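Local structure of PlyP35 (Listeria phage P35, 6S3Y) at residues 15-20 against 132-137. The protein is the cell wall-binding part of a Listeria phage endolysin and probably anchors that hydrolase to the Listeria cell wall. Residues are numbered along the deposited sequence; the frame is centred on the assembly and turned at random.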
ATOM      1  N   TYR A  15       3.826  -1.602   0.466  1.00 17.50           N
ATOM      2  CA  TYR A  15       3.483  -2.164  -0.859  1.00 17.44           C
ATOM      3  C   TYR A  15       4.573  -1.763  -1.858  1.00 18.29           C
ATOM      4  O   TYR A  15       4.660  -0.586  -2.211  1.00 18.21           O
ATOM      5  CB  TYR A  15       2.067  -1.712  -1.232  1.00 17.98           C
ATOM      6  CG  TYR A  15       1.069  -2.183  -0.217  1.00 16.96           C
ATOM      7  CD1 TYR A  15       0.544  -3.463  -0.270  1.00 16.16           C
ATOM      8  CD2 TYR A  15       0.731  -1.373   0.853  1.00 16.60           C
ATOM      9  CE1 TYR A  15      -0.324  -3.909   0.707  1.00 17.19           C
ATOM     10  CE2 TYR A  15      -0.146  -1.815   1.838  1.00 17.69           C
ATOM     11  CZ  TYR A  15      -0.671  -3.088   1.760  1.00 15.83           C
ATOM     12  OH  TYR A  15      -1.512  -3.548   2.736  1.00 16.84           O
ATOM     13  N   PHE A  16       5.398  -2.726  -2.249  1.00 16.74           N
ATOM     14  CA  PHE A  16       6.450  -2.556  -3.285  1.00 16.42           C
ATOM     15  C   PHE A  16       5.863  -3.066  -4.597  1.00 15.75           C
ATOM     16  O   PHE A  16       5.855  -4.294  -4.828  1.00 16.11           O
ATOM     17  CB  PHE A  16       7.720  -3.270  -2.833  1.00 16.57           C
ATOM     18  CG  PHE A  16       8.967  -3.046  -3.645  1.00 16.70           C
ATOM     19  CD1 PHE A  16       9.530  -1.781  -3.761  1.00 16.06           C
ATOM     20  CD2 PHE A  16       9.609  -4.116  -4.237  1.00 17.72           C
ATOM     21  CE1 PHE A  16      10.722  -1.604  -4.445  1.00 15.55           C
ATOM     22  CE2 PHE A  16      10.799  -3.937  -4.933  1.00 17.20           C
ATOM     23  CZ  PHE A  16      11.345  -2.683  -5.026  1.00 17.05           C
ATOM     24  N   GLN A  17       5.276  -2.160  -5.375  1.00 14.99           N
ATOM     25  CA  GLN A  17       4.428  -2.504  -6.552  1.00 15.72           C
ATOM     26  C   GLN A  17       5.279  -2.519  -7.819  1.00 15.60           C
ATOM     27  O   GLN A  17       6.358  -1.892  -7.818  1.00 14.99           O
ATOM     28  CB  GLN A  17       3.268  -1.493  -6.668  1.00 15.55           C
ATOM     29  CG  GLN A  17       2.341  -1.433  -5.456  1.00 15.86           C
ATOM     30  CD  GLN A  17       1.673  -2.761  -5.155  1.00 16.74           C
ATOM     31  OE1 GLN A  17       2.085  -3.501  -4.248  1.00 16.83           O
ATOM     32  NE2 GLN A  17       0.651  -3.082  -5.936  1.00 14.89           N
ATOM     33  N   ASP A  18       4.810  -3.181  -8.880  1.00 15.91           N
ATOM     34  CA  ASP A  18       5.559  -3.270 -10.161  1.00 17.59           C
ATOM     35  C   ASP A  18       5.472  -1.937 -10.914  1.00 15.88           C
ATOM     36  O   ASP A  18       6.202  -1.789 -11.907  1.00 17.49           O
ATOM     37  CB  ASP A  18       5.100  -4.466 -11.000  1.00 18.08           C
ATOM     38  CG  ASP A  18       3.648  -4.442 -11.444  1.00 20.72           C
ATOM     39  OD1 ASP A  18       2.874  -3.613 -10.949  1.00 24.52           O
ATOM     40  OD2 ASP A  18       3.294  -5.286 -12.281  1.00 26.70           O
ATOM     41  N   LYS A  19       4.641  -1.003 -10.455  1.00 15.41           N
ATOM     42  CA  LYS A  19       4.460   0.346 -11.046  1.00 15.92           C
ATOM     43  C   LYS A  19       4.290   1.343  -9.927  1.00 15.06           C
ATOM     44  O   LYS A  19       3.803   0.955  -8.861  1.00 16.75           O
ATOM     45  CB  LYS A  19       3.167   0.411 -11.854  1.00 18.03           C
ATOM     46  CG  LYS A  19       3.048  -0.607 -12.959  1.00 21.05           C
ATOM     47  CD  LYS A  19       1.665  -0.777 -13.479  1.00 22.91           C
ATOM     48  CE  LYS A  19       1.612  -1.946 -14.430  1.00 25.95           C
ATOM     49  NZ  LYS A  19       0.258  -2.038 -15.028  1.00 30.24           N
ATOM     50  N   PRO A  20       4.622   2.631 -10.135  1.00 12.99           N
ATOM     51  CA  PRO A  20       4.403   3.653  -9.110  1.00 14.18           C
ATOM     52  C   PRO A  20       2.938   4.133  -9.071  1.00 15.64           C
ATOM     53  O   PRO A  20       2.700   5.309  -9.214  1.00 14.69           O
ATOM     54  CB  PRO A  20       5.357   4.767  -9.528  1.00 13.52           C
ATOM     55  CG  PRO A  20       5.369   4.665 -11.040  1.00 12.93           C
ATOM     56  CD  PRO A  20       5.256   3.190 -11.342  1.00 12.88           C
ATOM     57  N   PRO A 132      -8.572  -1.432  -2.212  1.00 17.89           N
ATOM     58  CA  PRO A 132      -8.385  -2.630  -3.034  1.00 17.31           C
ATOM     59  C   PRO A 132      -8.082  -3.866  -2.169  1.00 19.25           C
ATOM     60  O   PRO A 132      -7.556  -3.733  -1.063  1.00 18.33           O
ATOM     61  CB  PRO A 132      -7.204  -2.232  -3.920  1.00 17.81           C
ATOM     62  CG  PRO A 132      -6.393  -1.293  -3.045  1.00 17.77           C
ATOM     63  CD  PRO A 132      -7.411  -0.527  -2.241  1.00 18.30           C
ATOM     64  N   ARG A 133      -8.409  -5.046  -2.709  1.00 18.54           N
ATOM     65  CA  ARG A 133      -8.321  -6.348  -2.009  1.00 19.39           C
ATOM     66  C   ARG A 133      -6.941  -6.559  -1.393  1.00 18.94           C
ATOM     67  O   ARG A 133      -6.869  -7.116  -0.268  1.00 18.87           O
ATOM     68  CB  ARG A 133      -8.642  -7.496  -2.987  1.00 21.54           C
ATOM     69  CG  ARG A 133      -8.709  -8.864  -2.338  1.00 21.67           C
ATOM     70  CD  ARG A 133      -9.733  -8.954  -1.218  1.00 24.01           C
ATOM     71  NE  ARG A 133      -9.679 -10.236  -0.526  1.00 26.49           N
ATOM     72  CZ  ARG A 133      -8.791 -10.538   0.412  1.00 24.47           C
ATOM     73  NH1 ARG A 133      -7.910  -9.647   0.841  1.00 23.37           N
ATOM     74  NH2 ARG A 133      -8.805 -11.753   0.918  1.00 24.54           N
ATOM     75  N   TYR A 134      -5.880  -6.122  -2.066  1.00 18.06           N
ATOM     76  CA  TYR A 134      -4.484  -6.492  -1.705  1.00 19.22           C
ATOM     77  C   TYR A 134      -4.023  -5.772  -0.443  1.00 17.68           C
ATOM     78  O   TYR A 134      -2.965  -6.103   0.066  1.00 18.88           O
ATOM     79  CB  TYR A 134      -3.512  -6.294  -2.891  1.00 17.20           C
ATOM     80  CG  TYR A 134      -3.224  -4.875  -3.296  1.00 17.15           C
ATOM     81  CD1 TYR A 134      -2.246  -4.135  -2.661  1.00 17.89           C
ATOM     82  CD2 TYR A 134      -3.856  -4.290  -4.388  1.00 16.24           C
ATOM     83  CE1 TYR A 134      -1.949  -2.836  -3.043  1.00 16.58           C
ATOM     84  CE2 TYR A 134      -3.556  -2.998  -4.788  1.00 17.42           C
ATOM     85  CZ  TYR A 134      -2.621  -2.260  -4.103  1.00 17.38           C
ATOM     86  OH  TYR A 134      -2.312  -0.991  -4.512  1.00 17.49           O
HETATM   87  N   MSE A 135      -4.804  -4.828   0.091  1.00 15.68           N
HETATM   88  CA  MSE A 135      -4.338  -4.073   1.252  1.00 15.15           C
HETATM   89  C   MSE A 135      -4.890  -4.616   2.574  1.00 16.29           C
HETATM   90  O   MSE A 135      -4.561  -4.058   3.629  1.00 16.19           O
HETATM   91  CB  MSE A 135      -4.676  -2.588   1.118  1.00 14.88           C
HETATM   92  CG  MSE A 135      -3.902  -1.918   0.010  1.00 13.72           C
HETATM   93 SE   MSE A 135      -4.184  -0.005  -0.052  0.82 12.49          SE
HETATM   94  CE  MSE A 135      -2.507   0.581  -0.729  1.00 17.07           C
ATOM     95  N   PHE A 136      -5.676  -5.691   2.536  1.00 14.84           N
ATOM     96  CA  PHE A 136      -6.250  -6.196   3.778  1.00 17.41           C
ATOM     97  C   PHE A 136      -6.366  -7.733   3.757  1.00 16.63           C
ATOM     98  O   PHE A 136      -6.333  -8.372   2.682  1.00 15.09           O
ATOM     99  CB  PHE A 136      -7.629  -5.566   4.043  1.00 15.95           C
ATOM    100  CG  PHE A 136      -8.708  -5.877   3.034  1.00 16.59           C
ATOM    101  CD1 PHE A 136      -9.443  -7.048   3.111  1.00 15.73           C
ATOM    102  CD2 PHE A 136      -9.020  -4.973   2.027  1.00 15.97           C
ATOM    103  CE1 PHE A 136     -10.457  -7.309   2.190  1.00 18.49           C
ATOM    104  CE2 PHE A 136     -10.033  -5.241   1.113  1.00 17.47           C
ATOM    105  CZ  PHE A 136     -10.751  -6.405   1.177  1.00 17.38           C
ATOM    106  N   ASP A 137      -6.545  -8.298   4.952  1.00 18.96           N
ATOM    107  CA  ASP A 137      -6.887  -9.729   5.159  1.00 19.58           C
ATOM    108  C   ASP A 137      -8.323  -9.849   5.696  1.00 18.97           C
ATOM    109  O   ASP A 137      -8.816  -8.918   6.345  1.00 20.59           O
ATOM    110  CB  ASP A 137      -5.874 -10.386   6.091  1.00 19.98           C
ATOM    111  CG  ASP A 137      -4.507 -10.613   5.454  1.00 23.57           C
ATOM    112  OD1 ASP A 137      -4.453 -10.963   4.226  1.00 24.95           O
ATOM    113  OD2 ASP A 137      -3.520 -10.434   6.175  1.00 21.76           O
TER
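Tyr-15 lays its ring against Tyr-134 and Met-135, a worked example of one aromatic side chain linking strand 6-17 to the turn 133-135, in stretches assigned to two cell wall binding domain repeats of the SH3 clan. From CB, CG swings anti to the carbonyl carbon (chi1 -60°), which sends the ring toward that 3-10 turn. CD1 makes the first close contact, 3.7 Å from Tyr-134 CD1. Here the edge of Tyr-134 is directed at the face of Tyr-15 in an offset edge-to-face pair, planes 70° apart. Next along the same rim, Tyr-15 CE1 lies 3.5 Å from Tyr-134 O, which also accepts a hydrogen bond from Lys-11 NZ. Over one face sits selenomethionine Met-135: its CG makes a CH-pi contact, 3.9 Å from Tyr-15 CZ, its methyl CE nears CD2, and SE makes a more distant Met-aromatic approach. Beyond CZ, the Tyr-15 OH reaches 3.2 Å from Met-135 O. Gln-17 adds its amide nearly parallel to the Tyr-134 ring, Gln-17 NE2 3.8 Å from Tyr-134 CZ, while Gln-17 OE1 and NE2 are hydrogen-bonded to Ser-27 and Ser-25. The Tyr-134 OH hydrogen-bonds to Phe-22 O. The contact is buried at the end of strand 6-17, which pairs with 27-32 and 136-137; Ala-86 and Trp-89 of strand 78-89 touch Met-135.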